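Local coordinates for CurJ (Moorea producens 3L, PDB 5TZ6), which probably catalyses vinylogous dehydration of a polyketide intermediate in curacin biosynthesis, as the dehydratase domain of a polyketide synthase module, at residues K7-K15 with S56-T65; Y211-F222 with P242-S253. The protein carries 1 engineered substitution. All coordinates share one frame; numbering follows the deposited sequence.

Overall arrangement
From the N terminus, residues 7-15 form a loop that leads into strand 14-16. Contact 1 sets this loop on helix 51-65 and so closes the first long excursion of the chain. Contact 2 follows much later. It closes a shorter loop by bringing residues 211-222, with helix 215-223, back against strand 239-250. The two neither nest nor cross, because contact 1 is complete before contact 2 begins. Their centres are about 15 Å apart, yet they touch. His9 and Ser56 of contact 1 probably hydrogen-bond to Gln212 and Leu213 of contact 2. Together they link two hot-dog-related regions, consistent with the double hot-dog fold of polyketide synthase dehydratases.

Contact 1 of 2, residues K7-K15 with S56-T65; sequences KLHPLINQK and SLLLAAASLT
The methyl group of Ala60 is a small bump seated squarely under the His9 ring. Its CB lies 3.4 Å from the ring centroid, almost on the ring normal, a CH-pi contact. The ring is laid over the helix with CG anti to the backbone N (chi1 -168°). Its NE2 is hydrogen-bonded to Gln212 OE1, which helps fix its rotation. Replacing His9 by an alanine would remove the ring, and would probably open a gap over the Ala60 methyl and leave Gln212 OE1 without this donor. The tip of Ile12 fills a notch in the helix surface, with CD1 3.5 Å from Ala60 CB and near Ala61 N. Leu57 CD1 reaches back from the helix, 3.7 Å from Ile12 CG1, and also meets Leu11. Further along, Leu64 CD1 rests in the shallow dip formed by Leu8 CB (3.7 Å) and Ile12 CG2 (4.1 Å). The type I turn from His9 to Ile12 turns His9, Leu11 and Ile12 toward the helix. At the far end, the extended Lys15 carries NZ to Leu64 O, a 3.1 Å hydrogen bond from outside the carbonyl plane. This is plain packing of the N-terminal loop on the long helix of the first hot-dog-related region, away from the ligand. Phe26 of strand 24-30 packs on Lys15, Ala61 and Thr65. Leu58 and Leu59 face strand 71-77, and Leu57 also touches strand 90-99.

Contact 2 of 2, residues Y211-F222 with P242-S253; sequences YQLHPTLVDSCF and PFSIDKFTFYNS. With 7OD ((2E,5R)-5-hydroxy-2-methylhept-2-enoic acid), chain C.
Ser253 and Gln212 make the hydrogen bond that joins the two segments. Ser253 OG donates to Gln212 O from a position tilted out of the carbonyl plane. The bond is modelled at 2.5 Å, so short that the exact length is doubtful. Gln212 CB also makes a CH-pi contact over a face of the Phe250 ring, 3.9 Å from the centroid and 28° off the normal. Beyond CG the Gln212 side chain bends at chi2 (60°). This turns the amide, almost perpendicular to the ring, away toward His9, which OE1 meets.

Apolar contacts fill the rest. Leu213 and Phe250 lie alongside each other, pointing contrary ways, with Leu213 CG 3.7 Å from Phe250 CD1. Leu213 CD1 meets the edge of the Phe248 ring, 3.9 Å from Phe248 CZ. Val218 CG1 adds a looser touch to Phe248. At the other end, Phe222 from the helix and Ile245 from the strand point at one another, with Phe222 CZ 3.5 Å from Ile245 CD1. Pro242 CG touches the same ring obliquely.

Polar groups set the start of the helix and its pocket side. His214 is the N-cap: its ND1 accepts from Thr216 N at 3.2 Å, close to the ring plane. One turn on, Asp219 OD1 accepts a 3.0 Å hydrogen bond from the ligand hydroxyl OAH, while OD2 is held by Gln223. Pro242 CD borders the same ligand, 3.5 Å from its CAE. Leu171, Phe240 and others complete this pocket.

A helix packed on a strand in this way is consistent with the hot-dog fold. Helix 51-65 packs on Val218 and Ile245. Strand 239-250 runs between strands 71-77 and 288-300. On strand 288-300, Ala290 touches Leu213 and Val292 touches Phe248.

Contact 1 of 2, residues K7-K15 with S56-T65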
loop_
_atom_site.group_PDB
_atom_site.type_symbol
_atom_site.label_atom_id
_atom_site.label_comp_id
_atom_site.label_asym_id
_atom_site.label_seq_id
_atom_site.Cartn_x
_atom_site.Cartn_y
_atom_site.Cartn_z
ATOM N N LYS A 7 3.224 8.445 -9.010
ATOM C CA LYS A 7 4.235 8.486 -7.961
ATOM C C LYS A 7 3.847 9.582 -6.979
ATOM O O LYS A 7 3.774 10.755 -7.360
ATOM C CB LYS A 7 5.619 8.770 -8.558
ATOM C CG LYS A 7 6.817 8.204 -7.809
ATOM C CD LYS A 7 8.078 8.418 -8.648
ATOM C CE LYS A 7 9.333 7.874 -7.988
ATOM N NZ LYS A 7 10.521 8.037 -8.876
ATOM N N LEU A 8 3.596 9.206 -5.723
ATOM C CA LEU A 8 3.154 10.197 -4.747
ATOM C C LEU A 8 4.245 11.223 -4.469
ATOM O O LEU A 8 3.952 12.406 -4.256
ATOM C CB LEU A 8 2.727 9.509 -3.448
ATOM C CG LEU A 8 1.666 8.412 -3.567
ATOM C CD1 LEU A 8 1.369 7.789 -2.209
ATOM C CD2 LEU A 8 0.391 8.954 -4.204
ATOM N N HIS A 9 5.506 10.791 -4.489
ATOM C CA HIS A 9 6.656 11.618 -4.167
ATOM C C HIS A 9 7.851 10.881 -4.742
ATOM O O HIS A 9 7.898 9.649 -4.636
ATOM C CB HIS A 9 6.796 11.804 -2.649
ATOM C CG HIS A 9 7.768 12.871 -2.244
ATOM N ND1 HIS A 9 9.134 12.728 -2.374
ATOM C CD2 HIS A 9 7.570 14.091 -1.691
ATOM C CE1 HIS A 9 9.734 13.819 -1.927
ATOM N NE2 HIS A 9 8.806 14.660 -1.508
ATOM N N PRO A 10 8.816 11.571 -5.355
ATOM C CA PRO A 10 9.930 10.852 -6.000
ATOM C C PRO A 10 10.565 9.802 -5.096
ATOM O O PRO A 10 11.198 8.858 -5.580
ATOM C CB PRO A 10 10.923 11.972 -6.361
ATOM C CG PRO A 10 10.392 13.236 -5.705
ATOM C CD PRO A 10 8.918 13.030 -5.530
ATOM N N LEU A 11 10.382 9.941 -3.783
ATOM C CA LEU A 11 10.932 9.010 -2.809
ATOM C C LEU A 11 9.910 8.010 -2.284
ATOM O O LEU A 11 10.278 7.128 -1.504
ATOM C CB LEU A 11 11.522 9.783 -1.628
ATOM C CG LEU A 11 12.768 10.615 -1.901
ATOM C CD1 LEU A 11 13.173 11.364 -0.645
ATOM C CD2 LEU A 11 13.905 9.731 -2.406
ATOM N N ILE A 12 8.644 8.120 -2.682
ATOM C CA ILE A 12 7.575 7.328 -2.081
ATOM C C ILE A 12 6.667 6.827 -3.192
ATOM O O ILE A 12 6.031 7.628 -3.887
ATOM C CB ILE A 12 6.768 8.133 -1.048
ATOM C CG1 ILE A 12 7.636 8.432 0.173
ATOM C CG2 ILE A 12 5.505 7.382 -0.649
ATOM C CD1 ILE A 12 6.968 9.327 1.188
ATOM N N ASN A 13 6.590 5.507 -3.355
ATOM C CA ASN A 13 5.761 4.961 -4.421
ATOM C C ASN A 13 4.291 4.914 -4.022
ATOM O O ASN A 13 3.428 5.386 -4.770
ATOM C CB ASN A 13 6.268 3.574 -4.822
ATOM C CG ASN A 13 7.599 3.633 -5.561
ATOM O OD1 ASN A 13 8.658 3.805 -4.951
ATOM N ND2 ASN A 13 7.547 3.507 -6.885
ATOM N N GLN A 14 3.971 4.370 -2.850
ATOM C CA GLN A 14 2.567 4.314 -2.467
ATOM C C GLN A 14 2.423 4.554 -0.974
ATOM O O GLN A 14 3.356 4.363 -0.196
ATOM C CB GLN A 14 1.893 2.986 -2.843
ATOM C CG GLN A 14 2.250 1.811 -1.959
ATOM C CD GLN A 14 1.467 0.560 -2.320
ATOM O OE1 GLN A 14 0.791 -0.028 -1.474
ATOM N NE2 GLN A 14 1.542 0.158 -3.585
ATOM N N LYS A 15 1.232 4.999 -0.593
ATOM C CA LYS A 15 0.835 5.163 0.796
ATOM C C LYS A 15 -0.341 4.241 1.080
ATOM O O LYS A 15 -1.227 4.074 0.234
ATOM C CB LYS A 15 0.450 6.618 1.081
ATOM C CG LYS A 15 -0.533 6.802 2.220
ATOM C CD LYS A 15 -0.748 8.278 2.518
ATOM C CE LYS A 15 -1.636 8.477 3.743
ATOM N NZ LYS A 15 -1.887 9.917 4.022
ATOM N N SER A 56 15.169 12.879 4.565
ATOM C CA SER A 56 14.426 13.388 3.415
ATOM C C SER A 56 13.169 12.554 3.154
ATOM O O SER A 56 12.102 13.097 2.827
ATOM C CB SER A 56 15.357 13.421 2.198
ATOM O OG SER A 56 14.653 13.662 0.998
ATOM N N LEU A 57 13.262 11.237 3.352
ATOM C CA LEU A 57 12.115 10.353 3.154
ATOM C C LEU A 57 11.005 10.653 4.155
ATOM O O LEU A 57 9.814 10.654 3.801
ATOM C CB LEU A 57 12.566 8.898 3.262
ATOM C CG LEU A 57 11.545 7.781 3.042
ATOM C CD1 LEU A 57 10.923 7.881 1.664
ATOM C CD2 LEU A 57 12.222 6.428 3.220
ATOM N N LEU A 58 11.372 10.916 5.412
ATOM C CA LEU A 58 10.345 11.242 6.394
ATOM C C LEU A 58 9.727 12.602 6.107
ATOM O O LEU A 58 8.522 12.786 6.294
ATOM C CB LEU A 58 10.918 11.183 7.805
ATOM C CG LEU A 58 11.128 9.729 8.233
ATOM C CD1 LEU A 58 12.261 9.595 9.238
ATOM C CD2 LEU A 58 9.829 9.158 8.787
ATOM N N LEU A 59 10.522 13.570 5.645
ATOM C CA LEU A 59 9.908 14.823 5.221
ATOM C C LEU A 59 8.880 14.578 4.123
ATOM O O LEU A 59 7.810 15.201 4.114
ATOM C CB LEU A 59 10.968 15.824 4.758
ATOM C CG LEU A 59 11.939 16.324 5.832
ATOM C CD1 LEU A 59 12.834 17.431 5.284
ATOM C CD2 LEU A 59 11.198 16.791 7.066
ATOM N N ALA A 60 9.179 13.672 3.187
ATOM C CA ALA A 60 8.180 13.334 2.173
ATOM C C ALA A 60 6.901 12.789 2.811
ATOM O O ALA A 60 5.796 13.293 2.553
ATOM C CB ALA A 60 8.757 12.333 1.176
ATOM N N ALA A 61 7.032 11.755 3.651
ATOM C CA ALA A 61 5.851 11.189 4.304
ATOM C C ALA A 61 5.048 12.273 5.018
ATOM O O ALA A 61 3.825 12.387 4.847
ATOM C CB ALA A 61 6.275 10.091 5.284
ATOM N N ALA A 62 5.736 13.081 5.825
ATOM C CA ALA A 62 5.118 14.234 6.461
ATOM C C ALA A 62 4.313 15.040 5.454
ATOM O O ALA A 62 3.149 15.378 5.697
ATOM C CB ALA A 62 6.196 15.100 7.114
ATOM N N SER A 63 4.923 15.359 4.311
ATOM C CA SER A 63 4.222 16.164 3.318
ATOM C C SER A 63 2.999 15.445 2.772
ATOM O O SER A 63 2.074 16.103 2.288
ATOM C CB SER A 63 5.161 16.537 2.171
ATOM O OG SER A 63 5.147 15.545 1.163
ATOM N N LEU A 64 2.946 14.120 2.878
ATOM C CA LEU A 64 1.747 13.401 2.472
ATOM C C LEU A 64 0.778 13.141 3.618
ATOM O O LEU A 64 -0.281 12.548 3.385
ATOM C CB LEU A 64 2.118 12.072 1.809
ATOM C CG LEU A 64 2.871 12.161 0.486
ATOM C CD1 LEU A 64 3.282 10.771 0.026
ATOM C CD2 LEU A 64 2.016 12.849 -0.561
ATOM N N THR A 65 1.090 13.568 4.842
ATOM C CA THR A 65 0.146 13.352 5.935
ATOM C C THR A 65 -0.294 14.632 6.628
ATOM O O THR A 65 -1.478 14.776 6.936
ATOM C CB THR A 65 0.732 12.391 6.982
ATOM O OG1 THR A 65 2.122 12.669 7.168
ATOM C CG2 THR A 65 0.565 10.951 6.529
#

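Contact 2 of 2, residues Y211-F222 with P242-S253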
loop_
_atom_site.group_PDB
_atom_site.type_symbol
_atom_site.label_atom_id
_atom_site.label_comp_id
_atom_site.label_asym_id
_atom_site.label_seq_id
_atom_site.Cartn_x
_atom_site.Cartn_y
_atom_site.Cartn_z
ATOM N N TYR A 211 11.054 17.556 -4.222
ATOM C CA TYR A 211 11.546 17.213 -2.897
ATOM C C TYR A 211 11.336 18.366 -1.926
ATOM O O TYR A 211 11.461 19.537 -2.294
ATOM C CB TYR A 211 13.037 16.877 -2.946
ATOM C CG TYR A 211 13.411 15.582 -3.635
ATOM C CD1 TYR A 211 13.627 15.540 -5.005
ATOM C CD2 TYR A 211 13.595 14.410 -2.908
ATOM C CE1 TYR A 211 13.992 14.360 -5.637
ATOM C CE2 TYR A 211 13.957 13.225 -3.534
ATOM C CZ TYR A 211 14.155 13.207 -4.898
ATOM O OH TYR A 211 14.518 12.036 -5.529
ATOM N N GLN A 212 11.025 18.031 -0.674
ATOM C CA GLN A 212 11.152 19.016 0.395
ATOM C C GLN A 212 12.616 19.403 0.587
ATOM O O GLN A 212 12.989 20.574 0.449
ATOM C CB GLN A 212 10.556 18.478 1.701
ATOM C CG GLN A 212 9.033 18.470 1.762
ATOM C CD GLN A 212 8.399 17.621 0.681
ATOM O OE1 GLN A 212 8.700 16.436 0.554
ATOM N NE2 GLN A 212 7.510 18.223 -0.103
ATOM N N LEU A 213 13.455 18.424 0.923
ATOM C CA LEU A 213 14.903 18.584 0.972
ATOM C C LEU A 213 15.529 17.356 0.339
ATOM O O LEU A 213 15.347 16.241 0.837
ATOM C CB LEU A 213 15.420 18.758 2.403
ATOM C CG LEU A 213 15.171 20.078 3.119
ATOM C CD1 LEU A 213 15.901 20.077 4.448
ATOM C CD2 LEU A 213 15.620 21.248 2.256
ATOM N N HIS A 214 16.252 17.560 -0.755
ATOM C CA HIS A 214 16.868 16.449 -1.456
ATOM C C HIS A 214 17.783 15.678 -0.508
ATOM O O HIS A 214 18.480 16.284 0.317
ATOM C CB HIS A 214 17.661 16.955 -2.660
ATOM C CG HIS A 214 17.932 15.903 -3.691
ATOM N ND1 HIS A 214 18.961 14.994 -3.573
ATOM C CD2 HIS A 214 17.312 15.620 -4.862
ATOM C CE1 HIS A 214 18.961 14.193 -4.625
ATOM N NE2 HIS A 214 17.971 14.553 -5.423
ATOM N N PRO A 215 17.775 14.348 -0.559
ATOM C CA PRO A 215 18.686 13.591 0.316
ATOM C C PRO A 215 20.110 14.122 0.283
ATOM O O PRO A 215 20.741 14.250 1.343
ATOM C CB PRO A 215 18.588 12.161 -0.224
ATOM C CG PRO A 215 17.268 12.093 -0.935
ATOM C CD PRO A 215 16.948 13.482 -1.416
ATOM N N THR A 216 20.623 14.469 -0.905
ATOM C CA THR A 216 22.011 14.911 -1.016
ATOM C C THR A 216 22.235 16.257 -0.342
ATOM O O THR A 216 23.347 16.537 0.122
ATOM C CB THR A 216 22.441 14.982 -2.486
ATOM O OG1 THR A 216 21.603 15.898 -3.206
ATOM C CG2 THR A 216 22.365 13.607 -3.135
ATOM N N LEU A 217 21.205 17.103 -0.274
ATOM C CA LEU A 217 21.354 18.373 0.433
ATOM C C LEU A 217 21.460 18.153 1.939
ATOM O O LEU A 217 22.330 18.736 2.605
ATOM C CB LEU A 217 20.177 19.288 0.096
ATOM C CG LEU A 217 20.111 20.617 0.843
ATOM C CD1 LEU A 217 21.399 21.406 0.645
ATOM C CD2 LEU A 217 18.904 21.415 0.379
ATOM N N VAL A 218 20.601 17.290 2.487
ATOM C CA VAL A 218 20.685 16.934 3.901
ATOM C C VAL A 218 22.055 16.349 4.218
ATOM O O VAL A 218 22.710 16.732 5.206
ATOM C CB VAL A 218 19.552 15.955 4.264
ATOM C CG1 VAL A 218 19.655 15.514 5.720
ATOM C CG2 VAL A 218 18.200 16.607 3.997
ATOM N N ASP A 219 22.531 15.443 3.358
ATOM C CA ASP A 219 23.840 14.861 3.603
ATOM C C ASP A 219 24.918 15.927 3.585
ATOM O O ASP A 219 25.788 15.944 4.459
ATOM C CB ASP A 219 24.155 13.777 2.582
ATOM C CG ASP A 219 25.301 12.893 3.028
ATOM O OD1 ASP A 219 25.072 12.030 3.901
ATOM O OD2 ASP A 219 26.432 13.076 2.521
ATOM N N SER A 220 24.876 16.835 2.608
ATOM C CA SER A 220 25.884 17.890 2.565
ATOM C C SER A 220 25.906 18.657 3.880
ATOM O O SER A 220 26.980 18.958 4.429
ATOM C CB SER A 220 25.597 18.839 1.402
ATOM O OG SER A 220 25.646 18.158 0.158
ATOM N N CYS A 221 24.720 18.938 4.426
ATOM C CA CYS A 221 24.654 19.619 5.712
ATOM C C CYS A 221 25.409 18.837 6.776
ATOM O O CYS A 221 26.202 19.407 7.532
ATOM C CB CYS A 221 23.197 19.833 6.130
ATOM S SG CYS A 221 22.384 21.175 5.252
ATOM N N PHE A 222 25.184 17.521 6.846
ATOM C CA PHE A 222 25.970 16.734 7.796
ATOM C C PHE A 222 27.461 16.740 7.463
ATOM O O PHE A 222 28.296 16.647 8.371
ATOM C CB PHE A 222 25.447 15.300 7.862
ATOM C CG PHE A 222 24.024 15.194 8.330
ATOM C CD1 PHE A 222 23.411 16.258 8.975
ATOM C CD2 PHE A 222 23.303 14.024 8.144
ATOM C CE1 PHE A 222 22.100 16.168 9.405
ATOM C CE2 PHE A 222 21.995 13.921 8.575
ATOM C CZ PHE A 222 21.392 14.996 9.206
ATOM N N PRO A 242 27.136 10.203 11.279
ATOM C CA PRO A 242 25.915 10.668 11.949
ATOM C C PRO A 242 25.286 9.547 12.756
ATOM O O PRO A 242 25.055 8.444 12.253
ATOM C CB PRO A 242 25.021 11.103 10.787
ATOM C CG PRO A 242 25.992 11.526 9.726
ATOM C CD PRO A 242 27.177 10.597 9.859
ATOM N N PHE A 243 24.990 9.843 14.000
ATOM C CA PHE A 243 24.546 8.813 14.924
ATOM C C PHE A 243 23.213 9.133 15.587
ATOM O O PHE A 243 22.381 8.233 15.738
ATOM C CB PHE A 243 25.631 8.604 15.984
ATOM C CG PHE A 243 25.271 7.595 17.033
ATOM C CD1 PHE A 243 24.605 7.980 18.190
ATOM C CD2 PHE A 243 25.618 6.260 16.874
ATOM C CE1 PHE A 243 24.276 7.051 19.163
ATOM C CE2 PHE A 243 25.287 5.321 17.851
ATOM C CZ PHE A 243 24.618 5.721 18.994
ATOM N N SER A 244 22.985 10.386 15.981
ATOM C CA SER A 244 21.715 10.739 16.600
ATOM C C SER A 244 21.443 12.221 16.377
ATOM O O SER A 244 22.362 13.011 16.167
ATOM C CB SER A 244 21.714 10.415 18.096
ATOM O OG SER A 244 22.650 11.223 18.791
ATOM N N ILE A 245 20.165 12.595 16.439
ATOM C CA ILE A 245 19.750 13.980 16.235
ATOM C C ILE A 245 18.642 14.313 17.227
ATOM O O ILE A 245 17.615 13.626 17.271
ATOM C CB ILE A 245 19.266 14.220 14.795
ATOM C CG1 ILE A 245 20.444 14.151 13.826
ATOM C CG2 ILE A 245 18.579 15.563 14.685
ATOM C CD1 ILE A 245 20.037 14.162 12.374
ATOM N N ASP A 246 18.837 15.368 18.018
ATOM C CA ASP A 246 17.790 15.762 18.956
ATOM C C ASP A 246 16.577 16.331 18.225
ATOM O O ASP A 246 15.446 15.905 18.471
ATOM C CB ASP A 246 18.336 16.752 19.985
ATOM C CG ASP A 246 19.388 16.128 20.885
ATOM O OD1 ASP A 246 19.331 14.896 21.094
ATOM O OD2 ASP A 246 20.271 16.862 21.383
ATOM N N LYS A 247 16.783 17.284 17.312
ATOM C CA LYS A 247 15.642 17.812 16.573
ATOM C C LYS A 247 16.051 18.348 15.207
ATOM O O LYS A 247 16.962 19.170 15.104
ATOM C CB LYS A 247 14.944 18.915 17.373
ATOM C CG LYS A 247 13.741 19.511 16.665
ATOM C CD LYS A 247 12.915 20.350 17.610
ATOM C CE LYS A 247 13.714 21.539 18.107
ATOM N NZ LYS A 247 13.002 22.252 19.202
ATOM N N PHE A 248 15.345 17.911 14.169
ATOM C CA PHE A 248 15.517 18.402 12.808
ATOM C C PHE A 248 14.223 19.081 12.371
ATOM O O PHE A 248 13.174 18.436 12.307
ATOM C CB PHE A 248 15.861 17.247 11.867
ATOM C CG PHE A 248 16.176 17.676 10.461
ATOM C CD1 PHE A 248 15.185 18.165 9.628
ATOM C CD2 PHE A 248 17.464 17.558 9.964
ATOM C CE1 PHE A 248 15.475 18.554 8.337
ATOM C CE2 PHE A 248 17.762 17.941 8.669
ATOM C CZ PHE A 248 16.764 18.441 7.854
ATOM N N THR A 249 14.297 20.359 12.027
ATOM C CA THR A 249 13.123 21.121 11.631
ATOM C C THR A 249 13.237 21.535 10.171
ATOM O O THR A 249 14.238 22.135 9.760
ATOM C CB THR A 249 12.929 22.353 12.518
ATOM O OG1 THR A 249 12.932 21.954 13.893
ATOM C CG2 THR A 249 11.607 23.044 12.193
ATOM N N PHE A 250 12.214 21.188 9.398
ATOM C CA PHE A 250 12.046 21.634 8.026
ATOM C C PHE A 250 10.999 22.742 8.013
ATOM O O PHE A 250 9.860 22.530 8.447
ATOM C CB PHE A 250 11.616 20.471 7.134
ATOM C CG PHE A 250 11.204 20.879 5.745
ATOM C CD1 PHE A 250 12.147 21.276 4.803
ATOM C CD2 PHE A 250 9.868 20.865 5.381
ATOM C CE1 PHE A 250 11.753 21.644 3.520
ATOM C CE2 PHE A 250 9.470 21.236 4.105
ATOM C CZ PHE A 250 10.415 21.627 3.175
ATOM N N TYR A 251 11.391 23.920 7.527
ATOM C CA TYR A 251 10.513 25.086 7.458
ATOM C C TYR A 251 9.845 25.219 6.092
ATOM O O TYR A 251 8.616 25.243 6.000
ATOM C CB TYR A 251 11.306 26.352 7.807
ATOM C CG TYR A 251 11.849 26.327 9.216
ATOM C CD1 TYR A 251 11.074 26.756 10.285
ATOM C CD2 TYR A 251 13.123 25.846 9.481
ATOM C CE1 TYR A 251 11.558 26.724 11.577
ATOM C CE2 TYR A 251 13.620 25.809 10.774
ATOM C CZ TYR A 251 12.835 26.249 11.815
ATOM O OH TYR A 251 13.319 26.216 13.099
ATOM N N ASN A 252 10.635 25.315 5.026
ATOM C CA ASN A 252 10.091 25.398 3.676
ATOM C C ASN A 252 11.191 25.074 2.675
ATOM O O ASN A 252 12.376 25.261 2.957
ATOM C CB ASN A 252 9.492 26.783 3.392
ATOM C CG ASN A 252 10.495 27.906 3.585
ATOM O OD1 ASN A 252 10.445 28.630 4.582
ATOM N ND2 ASN A 252 11.415 28.055 2.636
ATOM N N SER A 253 10.784 24.590 1.505
ATOM C CA SER A 253 11.738 24.232 0.466
ATOM C C SER A 253 12.140 25.472 -0.327
ATOM O O SER A 253 11.345 26.394 -0.523
ATOM C CB SER A 253 11.146 23.171 -0.465
ATOM O OG SER A 253 12.165 22.391 -1.066
HETATM O OAB 7OD C . 29.075 5.755 6.324
HETATM C CAA 7OD C . 27.851 5.792 6.565
HETATM O OAI 7OD C . 27.220 4.726 6.748
HETATM C CAC 7OD C . 27.126 7.141 6.638
HETATM C CAK 7OD C . 25.617 7.178 6.933
HETATM C CAD 7OD C . 27.898 8.452 6.415
HETATM C CAE 7OD C . 27.126 9.779 6.500
HETATM C CAF 7OD C . 27.976 11.071 6.422
HETATM O OAH 7OD C . 27.811 11.658 5.128
HETATM C CAG 7OD C . 29.473 10.855 6.673
HETATM C CAJ 7OD C . 30.111 12.220 6.947
#